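PDB 4EZI: Alpha/beta hydrolase, which is of unknown function but adopts the alpha/beta-hydrolase fold and may act as a lipase that hydrolyses triacylglycerols. Local coordinates for residues A[225-228]-A[229-233]; A[332-335]-A[336-340]; A[92-95]-A[96-100]; A[316-319]-A[320-323]. All coordinates share one frame; numbering follows the deposited sequence.

Contact 1: A[225-228]-A[229-233]; sequences FFYS and LQTYK
L229 takes up the F225 carbonyl with its amide, L229 N to F225 O 2.9 Å, and from there each residue of 229-232 bonds back four positions in the regular i to i-4 pattern of the last turns of helix 218-233. The L229 and F225 side chains lie next to one another and point the same way. Both have CG anti to the backbone N (chi1 -161° and -179°), and the contact is between methyl CD2 of L229 and the ring atom CE2 of F225, 4.0 Å apart. Q230 N bonds to F226 O, while the Q230 amide bends off at chi2 and meets the backbone N of W236 through OE1. T231 makes the double link: with its hydroxyl set beside its own backbone N at chi1 -66°, OG1 donates to Y227 O at 2.8 Å, and T231 N to that oxygen at 2.9 Å. Y227 O is thus held by two donors of one residue, which reach it from opposite faces of its carbonyl plane. The same OG1 lies over one face of the Y227 ring, 3.7 Å from CE1 of Y227. Y232 N bonds to S228 O at 3.0 Å, and the edge of the Y232 ring meets the S228 hydroxyl, with CD2 of Y232 3.8 Å from OG of S228. That hydroxyl is hydrogen-bonded to H129 O and Y131 N, and Y232 OH to L128 O. F226 touches helix 203-212, L229 touches helix 292-299, and Q230 and T231 pack against helix 239-242.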
loop_
_atom_site.group_PDB
_atom_site.type_symbol
_atom_site.label_atom_id
_atom_site.label_comp_id
_atom_site.label_asym_id
_atom_site.label_seq_id
_atom_site.Cartn_x
_atom_site.Cartn_y
_atom_site.Cartn_z
ATOM N N PHE A 225 12.263 -5.005 -6.273
ATOM C CA PHE A 225 12.633 -5.113 -4.893
ATOM C C PHE A 225 14.148 -5.099 -4.690
ATOM O O PHE A 225 14.673 -4.331 -3.900
ATOM C CB PHE A 225 12.026 -6.386 -4.251
ATOM C CG PHE A 225 12.368 -6.516 -2.793
ATOM C CD1 PHE A 225 11.714 -5.735 -1.855
ATOM C CD2 PHE A 225 13.387 -7.342 -2.361
ATOM C CE1 PHE A 225 12.047 -5.765 -0.531
ATOM C CE2 PHE A 225 13.719 -7.375 -1.015
ATOM C CZ PHE A 225 13.045 -6.589 -0.107
ATOM N N PHE A 226 14.852 -5.974 -5.393
ATOM C CA PHE A 226 16.292 -6.051 -5.194
ATOM C C PHE A 226 17.034 -4.874 -5.800
ATOM O O PHE A 226 18.051 -4.434 -5.262
ATOM C CB PHE A 226 16.851 -7.415 -5.633
ATOM C CG PHE A 226 16.439 -8.529 -4.712
ATOM C CD1 PHE A 226 16.971 -8.607 -3.436
ATOM C CD2 PHE A 226 15.516 -9.448 -5.100
ATOM C CE1 PHE A 226 16.583 -9.618 -2.555
ATOM C CE2 PHE A 226 15.126 -10.469 -4.234
ATOM C CZ PHE A 226 15.648 -10.544 -2.965
ATOM N N TYR A 227 16.533 -4.318 -6.913
ATOM C CA TYR A 227 17.153 -3.116 -7.465
ATOM C C TYR A 227 17.052 -1.959 -6.466
ATOM O O TYR A 227 18.033 -1.253 -6.182
ATOM C CB TYR A 227 16.535 -2.766 -8.821
ATOM C CG TYR A 227 17.048 -1.478 -9.391
ATOM C CD1 TYR A 227 18.393 -1.267 -9.605
ATOM C CD2 TYR A 227 16.194 -0.444 -9.692
ATOM C CE1 TYR A 227 18.883 -0.063 -10.108
ATOM C CE2 TYR A 227 16.663 0.759 -10.192
ATOM C CZ TYR A 227 18.017 0.954 -10.384
ATOM O OH TYR A 227 18.497 2.155 -10.884
ATOM N N SER A 228 15.863 -1.775 -5.902
ATOM C CA SER A 228 15.630 -0.700 -4.954
ATOM C C SER A 228 16.385 -0.929 -3.644
ATOM O O SER A 228 16.960 0.007 -3.078
ATOM C CB SER A 228 14.114 -0.586 -4.714
ATOM O OG SER A 228 13.838 0.452 -3.782
ATOM N N LEU A 229 16.390 -2.165 -3.142
ATOM C CA LEU A 229 17.082 -2.420 -1.890
ATOM C C LEU A 229 18.591 -2.219 -2.029
ATOM O O LEU A 229 19.223 -1.621 -1.156
ATOM C CB LEU A 229 16.747 -3.805 -1.333
ATOM C CG LEU A 229 17.053 -3.987 0.154
ATOM C CD1 LEU A 229 16.143 -3.099 1.030
ATOM C CD2 LEU A 229 16.880 -5.442 0.539
ATOM N N GLN A 230 19.176 -2.738 -3.103
ATOM C CA GLN A 230 20.606 -2.542 -3.309
ATOM C C GLN A 230 20.903 -1.055 -3.514
ATOM O O GLN A 230 21.917 -0.558 -3.011
ATOM C CB GLN A 230 21.096 -3.377 -4.493
ATOM C CG GLN A 230 22.554 -3.163 -4.851
ATOM C CD GLN A 230 23.535 -3.614 -3.771
ATOM O OE1 GLN A 230 23.175 -4.314 -2.834
ATOM N NE2 GLN A 230 24.795 -3.188 -3.902
ATOM N N THR A 231 20.061 -0.337 -4.247
ATOM C CA THR A 231 20.250 1.112 -4.442
ATOM C C THR A 231 20.346 1.863 -3.123
ATOM O O THR A 231 21.275 2.645 -2.909
ATOM C CB THR A 231 19.124 1.714 -5.310
ATOM O OG1 THR A 231 19.215 1.189 -6.639
ATOM C CG2 THR A 231 19.188 3.240 -5.342
ATOM N N TYR A 232 19.413 1.589 -2.216
ATOM C CA TYR A 232 19.338 2.373 -0.982
ATOM C C TYR A 232 20.220 1.838 0.140
ATOM O O TYR A 232 20.674 2.623 0.965
ATOM C CB TYR A 232 17.883 2.482 -0.491
ATOM C CG TYR A 232 17.110 3.492 -1.301
ATOM C CD1 TYR A 232 17.404 4.839 -1.159
ATOM C CD2 TYR A 232 16.128 3.122 -2.224
ATOM C CE1 TYR A 232 16.761 5.793 -1.918
ATOM C CE2 TYR A 232 15.467 4.094 -2.970
ATOM C CZ TYR A 232 15.775 5.431 -2.788
ATOM O OH TYR A 232 15.160 6.431 -3.500
ATOM N N LYS A 233 20.471 0.536 0.169
ATOM C CA LYS A 233 21.135 -0.109 1.327
ATOM C C LYS A 233 22.464 -0.787 1.012
ATOM O O LYS A 233 23.228 -1.073 1.923
ATOM C CB LYS A 233 20.203 -1.120 1.979
ATOM C CG LYS A 233 18.870 -0.553 2.395
ATOM C CD LYS A 233 19.000 0.604 3.409
ATOM C CE LYS A 233 17.643 1.173 3.831
ATOM N NZ LYS A 233 17.814 2.444 4.596
#

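Contact 2: A[332-335]-A[336-340]; sequences SFRK and YSDFV
The turn that leaves helix 323-334 and leads into edge strand 340-344 is closed here by F333 O, which takes Y336 N at 3.0 Å from above its carbonyl plane and, weakly, S337 N. Beyond it the chain doubles back far enough for V340 to point back at F333 and R334, and its CG1 rests 3.9 Å from CB of F333. R334 follows the returning chain. Its side chain folds at chi2 and chi3 (-78° and -70°), which lays CD against V340, 3.7 Å from V340 CB, and lets NH1 make a weak bond to V340 O at 3.3 Å. D338 OD1 sits over one face of the guanidinium, where the opposite charges can attract although no N-H points at it. A water lies within bonding distance of both R334 O (2.8 Å) and D338 OD1 (2.7 Å) and can donate to either. K335 and Y336 run side by side: the lysine curls at chi3 and chi4 so that NZ reaches back to S332 O at 2.9 Å, with CB of K335 over one face of the Y336 ring. NZ also forms a salt bridge with D303, whose OD1 takes the Y336 hydroxyl as well. S337 OG accepts from F339 N at 3.0 Å, an ST turn. This is the helix-to-strand connection of the alpha/beta-hydrolase sheet from helix 323-334 to 340-344, an outermost strand.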
loop_
_atom_site.group_PDB
_atom_site.type_symbol
_atom_site.label_atom_id
_atom_site.label_comp_id
_atom_site.label_asym_id
_atom_site.label_seq_id
_atom_site.Cartn_x
_atom_site.Cartn_y
_atom_site.Cartn_z
ATOM N N SER A 332 -0.407 -15.507 14.278
ATOM C CA SER A 332 0.508 -14.696 15.051
ATOM C C SER A 332 -0.194 -13.533 15.773
ATOM O O SER A 332 0.004 -13.322 16.968
ATOM C CB SER A 332 1.661 -14.215 14.156
ATOM O OG SER A 332 2.614 -13.479 14.893
ATOM N N PHE A 333 -1.027 -12.791 15.049
ATOM C CA PHE A 333 -1.722 -11.677 15.654
ATOM C C PHE A 333 -2.739 -12.126 16.714
ATOM O O PHE A 333 -2.989 -11.418 17.685
ATOM C CB PHE A 333 -2.451 -10.859 14.596
ATOM C CG PHE A 333 -1.555 -9.941 13.787
ATOM C CD1 PHE A 333 -0.828 -8.943 14.417
ATOM C CD2 PHE A 333 -1.475 -10.057 12.400
ATOM C CE1 PHE A 333 -0.040 -8.065 13.692
ATOM C CE2 PHE A 333 -0.680 -9.161 11.673
ATOM C CZ PHE A 333 0.030 -8.166 12.315
ATOM N N ARG A 334 -3.344 -13.287 16.495
ATOM C CA ARG A 334 -4.301 -13.844 17.455
ATOM C C ARG A 334 -3.691 -14.153 18.818
ATOM O O ARG A 334 -4.441 -14.254 19.798
ATOM C CB ARG A 334 -4.978 -15.092 16.893
ATOM C CG ARG A 334 -5.963 -14.810 15.780
ATOM C CD ARG A 334 -7.289 -14.284 16.281
ATOM N NE ARG A 334 -8.035 -15.325 16.978
ATOM C CZ ARG A 334 -9.300 -15.199 17.369
ATOM N NH1 ARG A 334 -9.981 -14.086 17.111
ATOM N NH2 ARG A 334 -9.891 -16.189 18.013
ATOM N N LYS A 335 -2.359 -14.267 18.916
ATOM C CA LYS A 335 -1.707 -14.410 20.233
ATOM C C LYS A 335 -1.982 -13.198 21.121
ATOM O O LYS A 335 -1.932 -13.302 22.340
ATOM C CB LYS A 335 -0.190 -14.558 20.115
ATOM C CG LYS A 335 0.319 -15.761 19.373
ATOM C CD LYS A 335 1.842 -15.944 19.564
ATOM C CE LYS A 335 2.697 -14.674 19.349
ATOM N NZ LYS A 335 2.613 -14.108 17.969
ATOM N N TYR A 336 -2.251 -12.042 20.510
ATOM C CA TYR A 336 -2.295 -10.756 21.201
ATOM C C TYR A 336 -3.698 -10.193 21.353
ATOM O O TYR A 336 -3.928 -9.362 22.234
ATOM C CB TYR A 336 -1.472 -9.721 20.436
ATOM C CG TYR A 336 -0.028 -10.070 20.311
ATOM C CD1 TYR A 336 0.817 -10.019 21.403
ATOM C CD2 TYR A 336 0.499 -10.487 19.099
ATOM C CE1 TYR A 336 2.159 -10.360 21.286
ATOM C CE2 TYR A 336 1.822 -10.818 18.969
ATOM C CZ TYR A 336 2.651 -10.748 20.062
ATOM O OH TYR A 336 3.977 -11.081 19.962
ATOM N N SER A 337 -4.621 -10.604 20.489
ATOM C CA SER A 337 -5.961 -10.026 20.463
ATOM C C SER A 337 -6.976 -10.970 19.836
ATOM O O SER A 337 -6.674 -11.684 18.865
ATOM C CB SER A 337 -5.958 -8.692 19.687
ATOM O OG SER A 337 -7.269 -8.158 19.567
ATOM N N ASP A 338 -8.198 -10.941 20.373
ATOM C CA ASP A 338 -9.336 -11.643 19.800
ATOM C C ASP A 338 -9.987 -10.858 18.653
ATOM O O ASP A 338 -10.778 -11.408 17.910
ATOM C CB ASP A 338 -10.409 -11.914 20.871
ATOM C CG ASP A 338 -9.994 -12.981 21.877
ATOM O OD1 ASP A 338 -9.038 -13.757 21.625
ATOM O OD2 ASP A 338 -10.659 -13.045 22.944
ATOM N N PHE A 339 -9.675 -9.575 18.541
ATOM C CA PHE A 339 -10.303 -8.721 17.526
ATOM C C PHE A 339 -9.477 -8.710 16.231
ATOM O O PHE A 339 -8.998 -7.679 15.748
ATOM C CB PHE A 339 -10.527 -7.323 18.086
ATOM C CG PHE A 339 -11.327 -7.339 19.371
ATOM C CD1 PHE A 339 -12.683 -7.611 19.345
ATOM C CD2 PHE A 339 -10.703 -7.150 20.602
ATOM C CE1 PHE A 339 -13.437 -7.646 20.548
ATOM C CE2 PHE A 339 -11.443 -7.188 21.801
ATOM C CZ PHE A 339 -12.803 -7.443 21.761
ATOM N N VAL A 340 -9.322 -9.922 15.712
ATOM C CA VAL A 340 -8.494 -10.236 14.540
ATOM C C VAL A 340 -9.247 -11.294 13.752
ATOM O O VAL A 340 -9.673 -12.321 14.330
ATOM C CB VAL A 340 -7.098 -10.788 14.947
ATOM C CG1 VAL A 340 -6.269 -11.164 13.691
ATOM C CG2 VAL A 340 -6.350 -9.801 15.817
HETATM O O HOH W 1 -7.193 -14.777 20.003
#

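Contact 3: A[92-95]-A[96-100]; sequences SRNN and EKNYI
N94 and N98 meet through their amides just ahead of helix 99-108, in the loop that follows strand 74-80 of the alpha/beta-hydrolase sheet. N98 ND2 donates to N94 OD1 at 2.9 Å along a nearly straight line (171° at the hydrogen), and the acceptor lies in the N98 amide plane. The two amide planes stand 82° apart, so the side chains cross rather than stack. In both residues CG is anti to the backbone N, which swings each amide toward the other. N98 is held again at its backbone: N98 N bonds to N95 O at 2.9 Å, from well above that carbonyl plane, and makes a weak bond to N95 OD1 at 3.3 Å. The Y99 ring fits against the same corner, with N94 O at its edge near the ring plane and CA of E96 over the centre of one face. N95 O, already bonded to N98 N, also approaches this ring obliquely, 3.2 Å from CD1 of Y99.

In the next shell, D89 OD1 accepts N95 ND2 and, in one of the two K97 conformers, meets K97 NZ in a salt bridge. Y99 makes an edge-to-face contact with F17 and packs on helix 19-27, while N98 also touches L63 on strand 57-67. N94 ND2 comes to 3.6 Å from Y99 CE1, where amide and ring planes are inclined by 39°.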
loop_
_atom_site.group_PDB
_atom_site.type_symbol
_atom_site.label_atom_id
_atom_site.label_comp_id
_atom_site.label_asym_id
_atom_site.label_seq_id
_atom_site.Cartn_x
_atom_site.Cartn_y
_atom_site.Cartn_z
ATOM N N SER A 92 -1.942 11.173 -6.264
ATOM C CA SER A 92 -1.959 12.621 -6.422
ATOM C C SER A 92 -2.285 13.066 -7.840
ATOM O O SER A 92 -2.641 14.230 -8.040
ATOM C CB SER A 92 -0.627 13.234 -6.016
ATOM O OG SER A 92 0.431 12.835 -6.862
ATOM N N ARG A 93 -2.169 12.164 -8.823
ATOM C CA ARG A 93 -2.567 12.476 -10.196
ATOM C C ARG A 93 -4.035 12.177 -10.473
ATOM O O ARG A 93 -4.565 12.609 -11.493
ATOM C CB ARG A 93 -1.687 11.744 -11.226
ATOM C CG ARG A 93 -0.308 12.332 -11.419
ATOM C CD ARG A 93 0.619 12.164 -10.243
ATOM N NE ARG A 93 1.941 12.699 -10.584
ATOM C CZ ARG A 93 2.618 13.604 -9.905
ATOM N NH1 ARG A 93 2.208 14.062 -8.745
ATOM N NH2 ARG A 93 3.790 14.003 -10.377
ATOM N N ASN A 94 -4.670 11.409 -9.596
ATOM C CA ASN A 94 -6.047 10.987 -9.769
ATOM C C ASN A 94 -6.438 10.654 -11.214
ATOM O O ASN A 94 -7.366 11.243 -11.770
ATOM C CB ASN A 94 -7.059 11.964 -9.155
ATOM C CG ASN A 94 -8.447 11.328 -9.054
ATOM O OD1 ASN A 94 -8.554 10.171 -8.645
ATOM N ND2 ASN A 94 -9.486 12.074 -9.392
ATOM N N ASN A 95 -5.782 9.635 -11.763
ATOM C CA ASN A 95 -6.184 9.123 -13.043
ATOM C C ASN A 95 -7.379 8.169 -12.864
ATOM O O ASN A 95 -7.833 7.896 -11.750
ATOM C CB ASN A 95 -5.014 8.477 -13.787
ATOM C CG ASN A 95 -4.453 7.270 -13.105
ATOM O OD1 ASN A 95 -5.160 6.541 -12.413
ATOM N ND2 ASN A 95 -3.166 7.037 -13.299
ATOM N N GLU A 96 -7.937 7.709 -13.981
ATOM C CA GLU A 96 -9.167 6.926 -13.914
ATOM C C GLU A 96 -8.984 5.637 -13.092
ATOM O O GLU A 96 -9.953 5.140 -12.525
ATOM C CB GLU A 96 -9.706 6.571 -15.305
ATOM C CG GLU A 96 -10.290 7.693 -16.136
ATOM C CD GLU A 96 -10.803 7.191 -17.522
ATOM O OE1 GLU A 96 -10.766 5.967 -17.782
ATOM O OE2 GLU A 96 -11.258 8.018 -18.344
ATOM N N LYS A 97 -7.774 5.083 -13.070
ATOM C CA LYS A 97 -7.491 3.903 -12.253
ATOM C C LYS A 97 -7.582 4.194 -10.747
ATOM O O LYS A 97 -7.814 3.293 -9.945
ATOM C CB LYS A 97 -6.133 3.309 -12.626
ATOM C CG LYS A 97 -6.105 2.788 -14.051
ATOM C CD LYS A 97 -4.738 2.152 -14.393
ATOM C CE LYS A 97 -3.551 2.964 -13.875
ATOM N NZ LYS A 97 -2.978 3.973 -14.818
ATOM N N ASN A 98 -7.436 5.446 -10.344
ATOM C CA ASN A 98 -7.577 5.843 -8.947
ATOM C C ASN A 98 -9.030 6.062 -8.533
ATOM O O ASN A 98 -9.336 6.141 -7.347
ATOM C CB ASN A 98 -6.849 7.164 -8.699
ATOM C CG ASN A 98 -6.586 7.430 -7.248
ATOM O OD1 ASN A 98 -5.921 6.640 -6.587
ATOM N ND2 ASN A 98 -7.090 8.561 -6.737
ATOM N N TYR A 99 -9.943 6.171 -9.502
ATOM C CA TYR A 99 -11.286 6.606 -9.212
ATOM C C TYR A 99 -11.995 5.668 -8.235
ATOM O O TYR A 99 -12.776 6.126 -7.400
ATOM C CB TYR A 99 -12.134 6.706 -10.476
ATOM C CG TYR A 99 -11.878 7.894 -11.389
ATOM C CD1 TYR A 99 -10.831 8.792 -11.186
ATOM C CD2 TYR A 99 -12.694 8.103 -12.480
ATOM C CE1 TYR A 99 -10.670 9.869 -12.026
ATOM C CE2 TYR A 99 -12.539 9.172 -13.311
ATOM C CZ TYR A 99 -11.519 10.048 -13.082
ATOM O OH TYR A 99 -11.370 11.153 -13.907
ATOM N N ILE A 100 -11.783 4.362 -8.368
ATOM C CA ILE A 100 -12.530 3.428 -7.553
ATOM C C ILE A 100 -12.297 3.643 -6.053
ATOM O O ILE A 100 -13.215 3.437 -5.255
ATOM C CB ILE A 100 -12.210 1.954 -7.959
ATOM C CG1 ILE A 100 -13.241 0.999 -7.421
ATOM C CG2 ILE A 100 -10.786 1.556 -7.600
ATOM C CD1 ILE A 100 -14.641 1.179 -8.043
#

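Contact 4: A[316-319]-A[320-323]; sequences KGDR and DVPY
K316 lies across Y323, its CG over the centre of one face of the ring, 3.7 Å from the centroid and 13° off the ring normal: a CH-pi contact. The lysine chain is extended beyond CG, so CE also passes the ring, 3.8 Å from CE2 of Y323. D318 is the centre of the loop. Its OD1 takes two backbone amides of the returning chain: D320 N at 2.7 Å, nearly along the C-O axis, and V321 N at 3.0 Å, from above the carboxylate plane. Those bonds fix the rotation of the carboxylate and leave OD2 directed to H351, whose ND1 it accepts. With S169 on the GxSxG pattern, D318 and H351 have the arrangement of a catalytic triad, consistent with D318 being the acid member of a Ser-His-Asp triad. A methyl of V321, CG2, lies 3.6 Å from D318 OD2. R319 follows, its backbone N bonded to a water that donates in turn to D320 OD1, while a second water links D318 O to Y323 N. The loop thus spans from strand 310-314 to the start of helix 323-334, with R319 in a salt bridge to E213 and D320 OD2 held by R217 and Y221: Y323 leans on strand 340-344, P322 and R319 touch F209 of helix 203-212, and V321 rests on P200.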
loop_
_atom_site.group_PDB
_atom_site.type_symbol
_atom_site.label_atom_id
_atom_site.label_comp_id
_atom_site.label_asym_id
_atom_site.label_seq_id
_atom_site.Cartn_x
_atom_site.Cartn_y
_atom_site.Cartn_z
ATOM N N LYS A 316 -7.628 -16.876 -1.681
ATOM C CA LYS A 316 -6.910 -18.129 -1.772
ATOM C C LYS A 316 -6.489 -18.458 -3.205
ATOM O O LYS A 316 -5.622 -19.313 -3.416
ATOM C CB LYS A 316 -7.711 -19.290 -1.132
ATOM C CG LYS A 316 -7.778 -19.178 0.369
ATOM C CD LYS A 316 -8.704 -20.216 0.977
ATOM C CE LYS A 316 -8.696 -20.167 2.483
ATOM N NZ LYS A 316 -9.547 -21.264 3.035
ATOM N N GLY A 317 -7.035 -17.736 -4.177
ATOM C CA GLY A 317 -6.587 -17.843 -5.568
ATOM C C GLY A 317 -5.367 -17.028 -5.910
ATOM O O GLY A 317 -4.945 -17.004 -7.050
ATOM N N ASP A 318 -4.804 -16.326 -4.940
ATOM C CA ASP A 318 -3.690 -15.424 -5.232
ATOM C C ASP A 318 -2.465 -16.183 -5.740
ATOM O O ASP A 318 -2.012 -17.108 -5.069
ATOM C CB ASP A 318 -3.314 -14.631 -3.979
ATOM C CG ASP A 318 -2.807 -13.238 -4.314
ATOM O OD1 ASP A 318 -1.881 -13.133 -5.152
ATOM O OD2 ASP A 318 -3.356 -12.256 -3.779
ATOM N N ARG A 319 -1.961 -15.762 -6.896
ATOM C CA ARG A 319 -0.716 -16.263 -7.454
ATOM C C ARG A 319 0.401 -15.225 -7.375
ATOM O O ARG A 319 1.487 -15.459 -7.897
ATOM C CB ARG A 319 -0.914 -16.784 -8.879
ATOM C CG ARG A 319 -1.975 -17.861 -9.040
ATOM C CD ARG A 319 -1.890 -18.951 -8.009
ATOM N NE ARG A 319 -0.599 -19.604 -7.889
ATOM C CZ ARG A 319 -0.234 -20.415 -6.881
ATOM N NH1 ARG A 319 -1.060 -20.666 -5.865
ATOM N NH2 ARG A 319 0.988 -20.955 -6.867
ATOM N N ASP A 320 0.124 -14.086 -6.731
ATOM C CA ASP A 320 1.149 -13.039 -6.574
ATOM C C ASP A 320 1.784 -13.018 -5.195
ATOM O O ASP A 320 2.991 -12.781 -5.090
ATOM C CB ASP A 320 0.583 -11.652 -6.818
ATOM C CG ASP A 320 0.289 -11.344 -8.267
ATOM O OD1 ASP A 320 -0.061 -12.252 -9.039
ATOM O OD2 ASP A 320 0.418 -10.152 -8.629
ATOM N N VAL A 321 0.978 -13.199 -4.151
ATOM C CA VAL A 321 1.438 -13.257 -2.770
ATOM C C VAL A 321 0.775 -14.452 -2.074
ATOM O O VAL A 321 -0.393 -14.739 -2.328
ATOM C CB VAL A 321 1.180 -11.955 -1.983
ATOM C CG1 VAL A 321 1.971 -10.787 -2.586
ATOM C CG2 VAL A 321 -0.252 -11.663 -1.971
ATOM N N PRO A 322 1.511 -15.155 -1.212
ATOM C CA PRO A 322 1.033 -16.437 -0.716
ATOM C C PRO A 322 -0.040 -16.285 0.340
ATOM O O PRO A 322 0.173 -15.655 1.380
ATOM C CB PRO A 322 2.286 -17.075 -0.121
ATOM C CG PRO A 322 3.145 -15.928 0.271
ATOM C CD PRO A 322 2.886 -14.876 -0.775
ATOM N N TYR A 323 -1.186 -16.902 0.117
ATOM C CA TYR A 323 -2.250 -16.890 1.116
ATOM C C TYR A 323 -1.787 -17.551 2.406
ATOM O O TYR A 323 -2.229 -17.169 3.491
ATOM C CB TYR A 323 -3.535 -17.520 0.572
ATOM C CG TYR A 323 -4.728 -17.116 1.417
ATOM C CD1 TYR A 323 -5.394 -15.925 1.153
ATOM C CD2 TYR A 323 -5.155 -17.869 2.487
ATOM C CE1 TYR A 323 -6.442 -15.501 1.904
ATOM C CE2 TYR A 323 -6.230 -17.430 3.280
ATOM C CZ TYR A 323 -6.861 -16.237 2.973
ATOM O OH TYR A 323 -7.922 -15.797 3.732
HETATM O O HOH W 2 -1.761 -18.152 -2.396
HETATM O O HOH W 3 -2.458 -13.688 -8.895
#

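Along the chain the order is contact 3, contact 1, contact 4, contact 2. Contacts 4 and 2 share one unit: the loop of contact 4 follows strand 310-314 and leads into helix 323-334, and contact 2 closes that helix before strand 340-344, an outermost strand of the sheet; their centres are about 22 Å apart. Contact 3 precedes helix 99-108 and lies across the chain's centre from contact 2, about 34 Å between centres. Contact 1, in helix 218-233, belongs to the helical region inserted between strands 193-197 and 310-314, with its centre about 24 Å from that of contact 4. None touches another; contact 4 alone carries a residue of the presumed catalytic triad.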